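Local coordinates for protein exodeoxyribonuclease III (Neisseria meningitidis, PDB 2JC4) that is a DNA-repair nuclease of the AP/ExoA family, a 3'-5' exonuclease that probably trims double-stranded DNA with the help of magnesium or manganese ions, at residues K2-N7 / P249-F254; W52-S57 / A66-S71; C106-A111 / K165-S170. All blocks are in the same frame, centred on the assembly; numbering follows the deposited sequence.

How the interactions relate
Interactions 1 and 2 lie in the same six-stranded mixed sheet, their centres about 14 Å apart: 2-7 pairs with 250-254 near one end, 53-57 with 65-69 at the other, and strand 29-33 runs between the two pairs. Interaction 1 joins the two ends of the chain, so interaction 2, a local hairpin, and then interaction 3 both fall within the long span it closes. Interaction 3 joins two loops, one following strand 99-105 of the second sheet and one preceding helix 170-180; its centre is about 23 Å from that of interaction 1 and 29 Å from that of interaction 2. Thus the chain ends and a hairpin build one sheet, while interaction 3 pairs loops beside the predicted active site.

Interaction 1: residues K2-N7 / P249-F254; sequences KITTWN and PVTAEF
The hydroxyls of Thr4 and Thr251 meet across the two strands, OG1 to OG1 at 2.7 Å, in a hydrogen bond that either could donate. In both residues OG1 stands beside the backbone N, anti to the carbonyl carbon (chi1 -60° in each), and each hydroxyl thereby faces its partner. Threonine, a good strand former, suits this antiparallel non-hydrogen-bonded pair, where the CA atoms are close and two small side chains can touch. The flanking pairs Ile3-Ala252 and Thr5-Val250 are the hydrogen-bonded ones, each held by two N-H to O bonds.

Further along the same face, Pro249 lies against the indole of Trp6. Its CG sits over the five-membered ring, 3.7 Å from the centroid, a CH-pi contact that gives a flat aromatic face a rigid aliphatic partner; Trp6 NE1 donates to the carbonyl O of His247. Pro249 CB also touches Thr4 CG2 at 3.7 Å. At the other end Lys2 and Glu253 run side by side, with CG to CG at 3.7 Å. Their charged ends do not meet, and Glu253 OE1 instead forms a salt bridge with Arg233. On the reverse face Ile3 CD1 reaches Phe254 CE2 at 3.8 Å, beside the small Ala252.

This pairing of the chain's first and last strands lies inside one of the two sheets of the DNase I-like fold, with only 229-234 beyond 250-254, and Asn7, a predicted magnesium ligand, ends the first strand. Strand 29-33 continues the sheet beyond 2-7, and helix 11-23 packs against Trp6.

Interaction 2: residues W52-S57 / A66-S71; sequences WHCVWS and AIVSRS
Trp52 offers a broad flat surface on which Arg70 rests its aliphatic part: CG lies over the six-membered ring, 3.4 Å from the centroid, in a CH-pi contact. The side chains cross at about a right angle, and the guanidinium is too distant for more than a weak cation-pi attraction. Val68 CG1, anti to its own backbone N (chi1 180°), fills the angle between indole and backbone, touching Trp52 CB at 3.7 Å and, more loosely, Cys54 SG. Ala66 CB meets Trp56 CB at 3.7 Å; a methyl is bulk enough here, as the indole of Trp56 turns away to stack with Phe42.

On the opposite face the branched Val55 and Ile67 stand side by side, CG2 of the valine 3.9 Å from CB of the isoleucine. The ring of His53 sets its edge against the chain, with CD2 3.2 Å from Arg70 O, while Ser69 OG donates to Ser71 O where the chain leaves the strand.

His53-Ser69 and Val55-Ile67 are the hydrogen-bonded pairs of this antiparallel beta hairpin. Strand 53-57 is outermost in its sheet and 65-69 pairs on its other side with 29-33; helix 44-48 covers Cys54 and Trp56, and strand 91-96 of the second sheet packs against Val55 and Ile67.

Interaction 3: residues C106-A111 / K165-S170; sequences CVNGEA and KIHCSS. With ACT (acetate ion), chain F.
Neither Asn108-Ala111 nor Lys165-Cys168 is regular helix or strand; both are built of tight turns that meet without a direct hydrogen bond. Asn108 OD1 accepts the backbone N of Glu110 at 2.9 Å, on a lone pair in the carbonyl plane, forming an Asx turn. A classic gamma turn at Glu110 follows, closed by Ala111 N to Gly109 O at 2.8 Å. Gly109 has a positive phi of 106°, and a CB there would collide with Ile166 CD1 and crowd the preceding carbonyl, so glycine fits both the bend and the contact. Lys165-Cys168 is a type II beta turn closed by Cys168 N to Lys165 O; in its third position, where glycine is commoner, His167 takes a positive phi of 80°.

Ile166 points into the first bend. Its CD1 lies 3.5 Å from Asn108 O and CG2 rests 3.8 Å from Glu110 O, its methyls packed on the backbone of Asn108-Glu110. The carboxamide of Asn108 sets ND2 at the edge of the His167 ring, 3.5 Å from CE1, with the two planes 74° apart. Both side chains donate to one oxygen, ACT O, of an acetate probably from the crystallisation liquor: His167 NE2 at 2.7 Å and Asn108 ND2 at 3.1 Å.

His167 ND1 bonds to the carbonyl of Asn148, a predicted transition-state stabiliser, which places the contact beside the probable active site. The first loop leads from strand 99-105 to helix 115-135, whose Lys120 bonds Asn108 O; the second, tied by the Cys156-Cys168 disulfide, enters helix 170-180 with Ser169 as N-cap.

Interaction 1: residues K2-N7 / P249-F254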
ATOM      1  N   LYS A   2     -13.959  -6.577  -1.810  1.00 16.12           N
ATOM      2  CA  LYS A   2     -13.184  -5.474  -2.415  1.00 15.26           C
ATOM      3  C   LYS A   2     -12.210  -4.988  -1.380  1.00 14.21           C
ATOM      4  O   LYS A   2     -12.622  -4.658  -0.240  1.00 14.22           O
ATOM      5  CB  LYS A   2     -14.090  -4.299  -2.821  1.00 16.08           C
ATOM      6  CG  LYS A   2     -14.765  -4.436  -4.152  1.00 20.88           C
ATOM      7  CD  LYS A   2     -15.648  -3.213  -4.435  1.00 27.09           C
ATOM      8  CE  LYS A   2     -17.128  -3.616  -4.493  1.00 31.11           C
ATOM      9  NZ  LYS A   2     -18.013  -2.417  -4.703  1.00 32.43           N
ATOM     10  N   ILE A   3     -10.932  -4.911  -1.759  1.00 13.00           N
ATOM     11  CA  ILE A   3      -9.898  -4.429  -0.832  1.00 11.60           C
ATOM     12  C   ILE A   3      -9.211  -3.255  -1.510  1.00 12.17           C
ATOM     13  O   ILE A   3      -8.778  -3.398  -2.658  1.00 11.11           O
ATOM     14  CB  ILE A   3      -8.877  -5.541  -0.500  1.00 12.62           C
ATOM     15  CG1 ILE A   3      -9.620  -6.855  -0.138  1.00 13.72           C
ATOM     16  CG2 ILE A   3      -7.895  -5.096   0.644  1.00 13.58           C
ATOM     17  CD1 ILE A   3      -8.737  -8.057   0.178  1.00 15.71           C
ATOM     18  N   THR A   4      -9.152  -2.108  -0.811  1.00 11.72           N
ATOM     19  CA  THR A   4      -8.513  -0.868  -1.298  1.00 12.29           C
ATOM     20  C   THR A   4      -7.300  -0.511  -0.422  1.00 12.26           C
ATOM     21  O   THR A   4      -7.347  -0.668   0.805  1.00 12.18           O
ATOM     22  CB  THR A   4      -9.558   0.257  -1.288  1.00 13.27           C
ATOM     23  OG1 THR A   4     -10.649  -0.135  -2.151  1.00 14.58           O
ATOM     24  CG2 THR A   4      -8.960   1.653  -1.723  1.00 12.96           C
ATOM     25  N   THR A   5      -6.220  -0.042  -1.063  1.00 11.67           N
ATOM     26  CA  THR A   5      -5.060   0.520  -0.373  1.00 10.10           C
ATOM     27  C   THR A   5      -4.919   2.002  -0.796  1.00 10.81           C
ATOM     28  O   THR A   5      -5.143   2.343  -1.960  1.00  9.82           O
ATOM     29  CB  THR A   5      -3.753  -0.283  -0.693  1.00 11.37           C
ATOM     30  OG1 THR A   5      -2.629   0.338  -0.050  1.00 12.79           O
ATOM     31  CG2 THR A   5      -3.476  -0.388  -2.226  1.00  8.72           C
ATOM     32  N   TRP A   6      -4.586   2.875   0.152  1.00  9.90           N
ATOM     33  CA  TRP A   6      -4.475   4.288  -0.175  1.00 10.18           C
ATOM     34  C   TRP A   6      -3.478   4.975   0.715  1.00  9.97           C
ATOM     35  O   TRP A   6      -3.619   4.971   1.946  1.00  9.68           O
ATOM     36  CB  TRP A   6      -5.859   4.980  -0.077  1.00 10.62           C
ATOM     37  CG  TRP A   6      -5.869   6.399  -0.667  1.00  8.51           C
ATOM     38  CD1 TRP A   6      -4.976   6.926  -1.553  1.00  9.45           C
ATOM     39  CD2 TRP A   6      -6.827   7.421  -0.402  1.00  9.64           C
ATOM     40  NE1 TRP A   6      -5.311   8.236  -1.845  1.00 10.20           N
ATOM     41  CE2 TRP A   6      -6.444   8.566  -1.145  1.00  8.97           C
ATOM     42  CE3 TRP A   6      -7.980   7.480   0.384  1.00  9.16           C
ATOM     43  CZ2 TRP A   6      -7.187   9.767  -1.122  1.00 11.08           C
ATOM     44  CZ3 TRP A   6      -8.708   8.664   0.418  1.00 10.41           C
ATOM     45  CH2 TRP A   6      -8.319   9.793  -0.325  1.00 11.95           C
ATOM     46  N   ASN A   7      -2.457   5.573   0.097  1.00 10.39           N
ATOM     47  CA  ASN A   7      -1.515   6.432   0.810  1.00  9.84           C
ATOM     48  C   ASN A   7      -2.154   7.822   0.796  1.00 10.20           C
ATOM     49  O   ASN A   7      -2.283   8.457  -0.263  1.00  9.06           O
ATOM     50  CB  ASN A   7      -0.136   6.422   0.097  1.00  9.64           C
ATOM     51  CG  ASN A   7       0.866   7.333   0.753  1.00  9.27           C
ATOM     52  OD1 ASN A   7       0.505   8.384   1.298  1.00 11.36           O
ATOM     53  ND2 ASN A   7       2.141   6.951   0.702  1.00  9.14           N
ATOM     54  N   PRO A 249      -6.046   5.792  -4.663  1.00 10.85           N
ATOM     55  CA  PRO A 249      -6.366   4.480  -4.085  1.00 10.20           C
ATOM     56  C   PRO A 249      -6.222   3.429  -5.165  1.00 10.71           C
ATOM     57  O   PRO A 249      -6.371   3.740  -6.355  1.00 10.42           O
ATOM     58  CB  PRO A 249      -7.852   4.597  -3.687  1.00 10.58           C
ATOM     59  CG  PRO A 249      -8.179   6.113  -3.670  1.00 11.16           C
ATOM     60  CD  PRO A 249      -7.192   6.739  -4.655  1.00 10.05           C
ATOM     61  N   VAL A 250      -5.912   2.192  -4.769  1.00 10.81           N
ATOM     62  CA  VAL A 250      -5.876   1.079  -5.715  1.00 11.29           C
ATOM     63  C   VAL A 250      -6.824   0.041  -5.110  1.00 11.92           C
ATOM     64  O   VAL A 250      -6.746  -0.217  -3.912  1.00 11.61           O
ATOM     65  CB  VAL A 250      -4.451   0.466  -5.862  1.00 11.47           C
ATOM     66  CG1 VAL A 250      -4.492  -0.761  -6.803  1.00 11.16           C
ATOM     67  CG2 VAL A 250      -3.438   1.535  -6.384  1.00  9.65           C
ATOM     68  N   THR A 251      -7.686  -0.542  -5.930  1.00 12.54           N
ATOM     69  CA  THR A 251      -8.654  -1.524  -5.450  1.00 11.91           C
ATOM     70  C   THR A 251      -8.552  -2.860  -6.219  1.00 12.44           C
ATOM     71  O   THR A 251      -8.514  -2.881  -7.456  1.00 11.23           O
ATOM     72  CB  THR A 251     -10.084  -0.935  -5.544  1.00 12.75           C
ATOM     73  OG1 THR A 251     -10.167   0.237  -4.742  1.00 10.75           O
ATOM     74  CG2 THR A 251     -11.146  -1.951  -5.042  1.00 11.59           C
ATOM     75  N   ALA A 252      -8.529  -3.975  -5.476  1.00 12.02           N
ATOM     76  CA  ALA A 252      -8.703  -5.288  -6.063  1.00 11.59           C
ATOM     77  C   ALA A 252     -10.060  -5.843  -5.666  1.00 12.88           C
ATOM     78  O   ALA A 252     -10.477  -5.711  -4.503  1.00 13.40           O
ATOM     79  CB  ALA A 252      -7.618  -6.218  -5.617  1.00 11.06           C
ATOM     80  N   GLU A 253     -10.736  -6.470  -6.632  1.00 13.39           N
ATOM     81  CA  GLU A 253     -12.029  -7.091  -6.386  1.00 14.37           C
ATOM     82  C   GLU A 253     -11.944  -8.587  -6.657  1.00 14.56           C
ATOM     83  O   GLU A 253     -11.408  -9.016  -7.664  1.00 15.42           O
ATOM     84  CB  GLU A 253     -13.134  -6.453  -7.225  1.00 14.32           C
ATOM     85  CG  GLU A 253     -14.532  -6.970  -6.854  1.00 18.83           C
ATOM     86  CD  GLU A 253     -15.650  -6.127  -7.451  1.00 23.01           C
ATOM     87  OE1 GLU A 253     -15.348  -5.125  -8.133  1.00 24.61           O
ATOM     88  OE2 GLU A 253     -16.826  -6.468  -7.217  1.00 26.64           O
ATOM     89  N   PHE A 254     -12.487  -9.354  -5.724  1.00 16.40           N
ATOM     90  CA  PHE A 254     -12.448 -10.798  -5.754  1.00 18.11           C
ATOM     91  C   PHE A 254     -13.861 -11.287  -5.805  1.00 20.55           C
ATOM     92  O   PHE A 254     -14.722 -10.730  -5.129  1.00 20.55           O
ATOM     93  CB  PHE A 254     -11.728 -11.347  -4.516  1.00 17.56           C
ATOM     94  CG  PHE A 254     -10.330 -10.787  -4.348  1.00 15.57           C
ATOM     95  CD1 PHE A 254      -9.254 -11.407  -4.964  1.00 14.06           C
ATOM     96  CD2 PHE A 254     -10.127  -9.610  -3.630  1.00 15.35           C
ATOM     97  CE1 PHE A 254      -7.964 -10.893  -4.848  1.00 12.67           C
ATOM     98  CE2 PHE A 254      -8.841  -9.081  -3.484  1.00 13.63           C
ATOM     99  CZ  PHE A 254      -7.762  -9.720  -4.124  1.00 14.62           C
TER

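Interaction 2: residues W52-S57 / A66-S71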
ATOM      1  N   TRP A  52     -17.302   1.488  11.060  1.00 20.02           N
ATOM      2  CA  TRP A  52     -16.055   0.818  10.691  1.00 19.89           C
ATOM      3  C   TRP A  52     -15.171   0.464  11.863  1.00 20.03           C
ATOM      4  O   TRP A  52     -14.906   1.308  12.724  1.00 21.05           O
ATOM      5  CB  TRP A  52     -15.287   1.669   9.678  1.00 20.17           C
ATOM      6  CG  TRP A  52     -16.098   1.848   8.428  1.00 19.95           C
ATOM      7  CD1 TRP A  52     -17.078   2.794   8.208  1.00 22.18           C
ATOM      8  CD2 TRP A  52     -16.038   1.051   7.238  1.00 19.95           C
ATOM      9  NE1 TRP A  52     -17.633   2.621   6.955  1.00 23.88           N
ATOM     10  CE2 TRP A  52     -17.027   1.550   6.346  1.00 21.63           C
ATOM     11  CE3 TRP A  52     -15.261  -0.048   6.840  1.00 15.77           C
ATOM     12  CZ2 TRP A  52     -17.221   1.017   5.069  1.00 20.45           C
ATOM     13  CZ3 TRP A  52     -15.470  -0.580   5.578  1.00 20.43           C
ATOM     14  CH2 TRP A  52     -16.446  -0.051   4.711  1.00 20.25           C
ATOM     15  N   HIS A  53     -14.671  -0.770  11.877  1.00 19.38           N
ATOM     16  CA  HIS A  53     -13.628  -1.170  12.837  1.00 19.24           C
ATOM     17  C   HIS A  53     -12.253  -0.730  12.329  1.00 18.87           C
ATOM     18  O   HIS A  53     -11.984  -0.823  11.136  1.00 17.19           O
ATOM     19  CB  HIS A  53     -13.657  -2.670  13.031  1.00 20.17           C
ATOM     20  CG  HIS A  53     -14.962  -3.174  13.566  1.00 22.50           C
ATOM     21  ND1 HIS A  53     -15.354  -2.974  14.873  1.00 26.51           N
ATOM     22  CD2 HIS A  53     -15.970  -3.846  12.967  1.00 25.30           C
ATOM     23  CE1 HIS A  53     -16.547  -3.514  15.058  1.00 27.68           C
ATOM     24  NE2 HIS A  53     -16.943  -4.047  13.914  1.00 27.53           N
ATOM     25  N   CYS A  54     -11.413  -0.209  13.230  1.00 18.07           N
ATOM     26  CA  CYS A  54     -10.118   0.339  12.860  1.00 18.22           C
ATOM     27  C   CYS A  54      -9.045  -0.236  13.735  1.00 17.86           C
ATOM     28  O   CYS A  54      -9.227  -0.297  14.958  1.00 17.19           O
ATOM     29  CB  CYS A  54     -10.097   1.855  13.104  1.00 18.95           C
ATOM     30  SG  CYS A  54     -11.339   2.731  12.187  1.00 20.05           S
ATOM     31  N   VAL A  55      -7.927  -0.648  13.135  1.00 16.55           N
ATOM     32  CA  VAL A  55      -6.704  -0.880  13.909  1.00 16.32           C
ATOM     33  C   VAL A  55      -5.601  -0.076  13.258  1.00 15.54           C
ATOM     34  O   VAL A  55      -5.631   0.132  12.049  1.00 15.38           O
ATOM     35  CB  VAL A  55      -6.318  -2.373  14.026  1.00 16.91           C
ATOM     36  CG1 VAL A  55      -7.430  -3.145  14.800  1.00 15.17           C
ATOM     37  CG2 VAL A  55      -6.044  -3.014  12.639  1.00 16.26           C
ATOM     38  N   TRP A  56      -4.663   0.419  14.052  1.00 14.62           N
ATOM     39  CA  TRP A  56      -3.666   1.313  13.479  1.00 14.28           C
ATOM     40  C   TRP A  56      -2.392   1.348  14.292  1.00 13.98           C
ATOM     41  O   TRP A  56      -2.346   0.890  15.458  1.00 12.62           O
ATOM     42  CB  TRP A  56      -4.235   2.739  13.335  1.00 13.83           C
ATOM     43  CG  TRP A  56      -4.542   3.388  14.661  1.00 14.76           C
ATOM     44  CD1 TRP A  56      -3.729   4.248  15.357  1.00 15.87           C
ATOM     45  CD2 TRP A  56      -5.746   3.239  15.458  1.00 15.27           C
ATOM     46  NE1 TRP A  56      -4.352   4.645  16.526  1.00 16.28           N
ATOM     47  CE2 TRP A  56      -5.584   4.042  16.613  1.00 17.04           C
ATOM     48  CE3 TRP A  56      -6.935   2.524  15.299  1.00 15.44           C
ATOM     49  CZ2 TRP A  56      -6.557   4.131  17.605  1.00 16.01           C
ATOM     50  CZ3 TRP A  56      -7.913   2.617  16.296  1.00 16.59           C
ATOM     51  CH2 TRP A  56      -7.715   3.419  17.427  1.00 16.31           C
ATOM     52  N   SER A  57      -1.375   1.949  13.677  1.00 12.98           N
ATOM     53  CA  SER A  57      -0.049   2.076  14.276  1.00 13.31           C
ATOM     54  C   SER A  57       0.428   3.405  13.771  1.00 13.63           C
ATOM     55  O   SER A  57       0.736   3.547  12.555  1.00 11.71           O
ATOM     56  CB  SER A  57       0.885   0.975  13.755  1.00 13.91           C
ATOM     57  OG  SER A  57       2.177   1.049  14.352  1.00 14.95           O
ATOM     58  N   ALA A  66      -2.883   1.972   8.805  1.00 10.52           N
ATOM     59  CA  ALA A  66      -4.136   1.570   9.455  1.00 10.99           C
ATOM     60  C   ALA A  66      -4.862   0.551   8.607  1.00 11.18           C
ATOM     61  O   ALA A  66      -4.665   0.522   7.407  1.00 11.27           O
ATOM     62  CB  ALA A  66      -5.039   2.809   9.685  1.00 10.73           C
ATOM     63  N   ILE A  67      -5.702  -0.271   9.239  1.00 12.53           N
ATOM     64  CA  ILE A  67      -6.619  -1.200   8.540  1.00 12.74           C
ATOM     65  C   ILE A  67      -8.038  -0.882   9.006  1.00 13.13           C
ATOM     66  O   ILE A  67      -8.311  -0.831  10.212  1.00 13.20           O
ATOM     67  CB  ILE A  67      -6.308  -2.685   8.801  1.00 13.20           C
ATOM     68  CG1 ILE A  67      -4.915  -3.055   8.272  1.00 12.10           C
ATOM     69  CG2 ILE A  67      -7.381  -3.555   8.183  1.00 13.25           C
ATOM     70  CD1 ILE A  67      -4.397  -4.391   8.761  1.00 13.01           C
ATOM     71  N   VAL A  68      -8.918  -0.645   8.052  1.00 12.95           N
ATOM     72  CA  VAL A  68     -10.284  -0.191   8.377  1.00 15.09           C
ATOM     73  C   VAL A  68     -11.235  -1.161   7.692  1.00 15.29           C
ATOM     74  O   VAL A  68     -11.081  -1.425   6.496  1.00 15.42           O
ATOM     75  CB  VAL A  68     -10.516   1.231   7.860  1.00 14.65           C
ATOM     76  CG1 VAL A  68     -11.923   1.694   8.194  1.00 16.33           C
ATOM     77  CG2 VAL A  68      -9.442   2.203   8.394  1.00 14.88           C
ATOM     78  N   SER A  69     -12.183  -1.737   8.438  1.00 15.34           N
ATOM     79  CA  SER A  69     -13.006  -2.790   7.856  1.00 16.07           C
ATOM     80  C   SER A  69     -14.363  -2.895   8.538  1.00 17.37           C
ATOM     81  O   SER A  69     -14.500  -2.518   9.695  1.00 16.54           O
ATOM     82  CB  SER A  69     -12.275  -4.143   7.943  1.00 16.02           C
ATOM     83  OG  SER A  69     -11.825  -4.399   9.276  1.00 17.80           O
ATOM     84  N   ARG A  70     -15.371  -3.384   7.825  1.00 19.51           N
ATOM     85  CA  ARG A  70     -16.653  -3.573   8.514  1.00 21.53           C
ATOM     86  C   ARG A  70     -16.636  -4.851   9.351  1.00 22.38           C
ATOM     87  O   ARG A  70     -17.357  -4.932  10.348  1.00 21.85           O
ATOM     88  CB  ARG A  70     -17.879  -3.402   7.602  1.00 22.96           C
ATOM     89  CG  ARG A  70     -18.203  -1.884   7.449  1.00 27.42           C
ATOM     90  CD  ARG A  70     -19.664  -1.522   7.315  1.00 34.73           C
ATOM     91  NE  ARG A  70     -20.322  -1.392   8.614  1.00 37.58           N
ATOM     92  CZ  ARG A  70     -21.478  -0.767   8.798  1.00 39.44           C
ATOM     93  NH1 ARG A  70     -22.076  -0.181   7.763  1.00 41.63           N
ATOM     94  NH2 ARG A  70     -22.024  -0.713  10.015  1.00 38.53           N
ATOM     95  N   SER A  71     -15.779  -5.804   8.979  1.00 21.97           N
ATOM     96  CA  SER A  71     -15.446  -6.945   9.859  1.00 23.15           C
ATOM     97  C   SER A  71     -14.391  -6.585  10.931  1.00 23.02           C
ATOM     98  O   SER A  71     -13.477  -5.814  10.680  1.00 23.07           O
ATOM     99  CB  SER A  71     -14.957  -8.127   9.025  1.00 23.07           C
ATOM    100  OG  SER A  71     -16.042  -8.688   8.300  1.00 26.72           O
TER

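Interaction 3: residues C106-A111 / K165-S170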
ATOM      1  N   CYS A 106       6.167   1.231   2.705  1.00  8.87           N
ATOM      2  CA  CYS A 106       7.557   0.805   2.570  1.00  9.38           C
ATOM      3  C   CYS A 106       8.467   2.014   2.532  1.00 10.05           C
ATOM      4  O   CYS A 106       8.057   3.121   2.113  1.00 10.52           O
ATOM      5  CB  CYS A 106       7.787  -0.011   1.294  1.00  9.06           C
ATOM      6  SG  CYS A 106       6.826  -1.555   1.264  1.00 11.06           S
ATOM      7  N   VAL A 107       9.710   1.785   2.920  1.00 10.69           N
ATOM      8  CA  VAL A 107      10.720   2.850   2.923  1.00 11.78           C
ATOM      9  C   VAL A 107      10.872   3.503   1.541  1.00 11.53           C
ATOM     10  O   VAL A 107      11.135   2.826   0.543  1.00 11.72           O
ATOM     11  CB  VAL A 107      12.095   2.336   3.426  1.00 11.99           C
ATOM     12  CG1 VAL A 107      13.085   3.489   3.558  1.00 10.36           C
ATOM     13  CG2 VAL A 107      11.924   1.612   4.766  1.00 11.53           C
ATOM     14  N   ASN A 108      10.748   4.827   1.502  1.00 10.92           N
ATOM     15  CA  ASN A 108      10.971   5.569   0.280  1.00 10.81           C
ATOM     16  C   ASN A 108      12.387   5.346  -0.257  1.00 10.99           C
ATOM     17  O   ASN A 108      12.557   4.907  -1.404  1.00 10.71           O
ATOM     18  CB  ASN A 108      10.658   7.063   0.483  1.00 11.41           C
ATOM     19  CG  ASN A 108      10.858   7.886  -0.807  1.00 13.05           C
ATOM     20  OD1 ASN A 108      11.980   8.010  -1.310  1.00 12.31           O
ATOM     21  ND2 ASN A 108       9.764   8.397  -1.355  1.00 11.97           N
ATOM     22  N   GLY A 109      13.400   5.649   0.567  1.00 11.65           N
ATOM     23  CA  GLY A 109      14.790   5.395   0.191  1.00 11.47           C
ATOM     24  C   GLY A 109      15.533   6.662  -0.176  1.00 11.73           C
ATOM     25  O   GLY A 109      16.747   6.691  -0.066  1.00 11.82           O
ATOM     26  N   GLU A 110      14.792   7.672  -0.634  1.00 12.52           N
ATOM     27  CA  GLU A 110      15.287   9.034  -0.923  1.00 13.73           C
ATOM     28  C   GLU A 110      16.094   9.142  -2.203  1.00 12.71           C
ATOM     29  O   GLU A 110      15.705   9.861  -3.122  1.00 12.75           O
ATOM     30  CB  GLU A 110      16.107   9.601   0.248  1.00 15.44           C
ATOM     31  CG  GLU A 110      16.405  11.104   0.131  1.00 19.74           C
ATOM     32  CD  GLU A 110      16.932  11.655   1.447  1.00 25.90           C
ATOM     33  OE1 GLU A 110      18.021  11.209   1.894  1.00 30.47           O
ATOM     34  OE2 GLU A 110      16.237  12.481   2.050  1.00 25.43           O
ATOM     35  N   ALA A 111      17.228   8.448  -2.245  1.00 13.13           N
ATOM     36  CA  ALA A 111      18.173   8.491  -3.387  1.00 11.76           C
ATOM     37  C   ALA A 111      19.064   7.265  -3.215  1.00 11.73           C
ATOM     38  O   ALA A 111      19.244   6.778  -2.088  1.00 12.04           O
ATOM     39  CB  ALA A 111      19.036   9.785  -3.360  1.00 11.49           C
ATOM     40  N   LYS A 165      17.381   5.393 -10.955  1.00 13.80           N
ATOM     41  CA  LYS A 165      17.028   6.407  -9.958  1.00 14.57           C
ATOM     42  C   LYS A 165      16.009   5.820  -9.002  1.00 13.87           C
ATOM     43  O   LYS A 165      15.408   4.753  -9.288  1.00 12.92           O
ATOM     44  CB  LYS A 165      16.452   7.664 -10.638  1.00 15.86           C
ATOM     45  CG  LYS A 165      17.334   8.203 -11.775  1.00 19.23           C
ATOM     46  CD  LYS A 165      18.427   9.143 -11.300  1.00 24.95           C
ATOM     47  CE  LYS A 165      18.862  10.084 -12.447  1.00 27.90           C
ATOM     48  NZ  LYS A 165      19.208   9.266 -13.676  1.00 33.02           N
ATOM     49  N   ILE A 166      15.834   6.497  -7.866  1.00 13.28           N
ATOM     50  CA  ILE A 166      14.960   6.025  -6.783  1.00 12.93           C
ATOM     51  C   ILE A 166      13.598   5.568  -7.367  1.00 12.83           C
ATOM     52  O   ILE A 166      13.084   6.154  -8.326  1.00 12.64           O
ATOM     53  CB  ILE A 166      14.835   7.110  -5.636  1.00 13.03           C
ATOM     54  CG1 ILE A 166      14.307   6.509  -4.302  1.00 10.75           C
ATOM     55  CG2 ILE A 166      13.990   8.323  -6.111  1.00 13.34           C
ATOM     56  CD1 ILE A 166      15.207   5.390  -3.635  1.00 10.45           C
ATOM     57  N   HIS A 167      13.051   4.504  -6.796  1.00 12.34           N
ATOM     58  CA  HIS A 167      11.800   3.863  -7.210  1.00 11.64           C
ATOM     59  C   HIS A 167      11.896   2.937  -8.405  1.00 11.79           C
ATOM     60  O   HIS A 167      11.151   1.963  -8.472  1.00 11.29           O
ATOM     61  CB  HIS A 167      10.623   4.846  -7.428  1.00 11.54           C
ATOM     62  CG  HIS A 167      10.392   5.784  -6.293  1.00 12.55           C
ATOM     63  ND1 HIS A 167      10.300   5.362  -4.980  1.00 11.50           N
ATOM     64  CD2 HIS A 167      10.268   7.138  -6.268  1.00 13.27           C
ATOM     65  CE1 HIS A 167      10.112   6.413  -4.199  1.00 15.35           C
ATOM     66  NE2 HIS A 167      10.079   7.501  -4.954  1.00 14.98           N
ATOM     67  N   CYS A 168      12.793   3.251  -9.340  0.50 11.40           N
ATOM     68  CA  CYS A 168      12.884   2.530 -10.613  0.50 11.21           C
ATOM     69  C   CYS A 168      14.215   1.802 -10.868  0.50 11.23           C
ATOM     70  O   CYS A 168      14.493   1.403 -12.012  0.50 10.45           O
ATOM     71  CB  CYS A 168      12.639   3.522 -11.759  0.50 11.44           C
ATOM     72  SG  CYS A 168      11.082   4.404 -11.596  0.50 11.59           S
ATOM     73  N   SER A 169      15.037   1.649  -9.835  1.00 11.11           N
ATOM     74  CA  SER A 169      16.344   0.987  -9.996  1.00 11.58           C
ATOM     75  C   SER A 169      16.239  -0.531 -10.103  1.00 12.08           C
ATOM     76  O   SER A 169      15.288  -1.172  -9.595  1.00 12.25           O
ATOM     77  CB  SER A 169      17.332   1.369  -8.861  1.00 10.98           C
ATOM     78  OG  SER A 169      16.972   0.739  -7.633  1.00 10.69           O
ATOM     79  N   SER A 170      17.217  -1.109 -10.779  1.00 12.81           N
ATOM     80  CA  SER A 170      17.332  -2.563 -10.916  1.00 14.47           C
ATOM     81  C   SER A 170      17.354  -3.272  -9.558  1.00 13.74           C
ATOM     82  O   SER A 170      16.669  -4.303  -9.352  1.00 13.26           O
ATOM     83  CB  SER A 170      18.562  -2.910 -11.769  1.00 15.53           C
ATOM     84  OG  SER A 170      19.782  -2.449 -11.165  1.00 21.14           O
TER
HETATM   85  C   ACT F1260       7.653   9.715  -3.824  1.00 18.00           C
HETATM   86  O   ACT F1260       8.889   9.775  -3.990  1.00 20.08           O
HETATM   87  OXT ACT F1260       7.126  10.551  -3.045  1.00 17.68           O
HETATM   88  CH3 ACT F1260       6.906   8.656  -4.551  1.00 16.18           C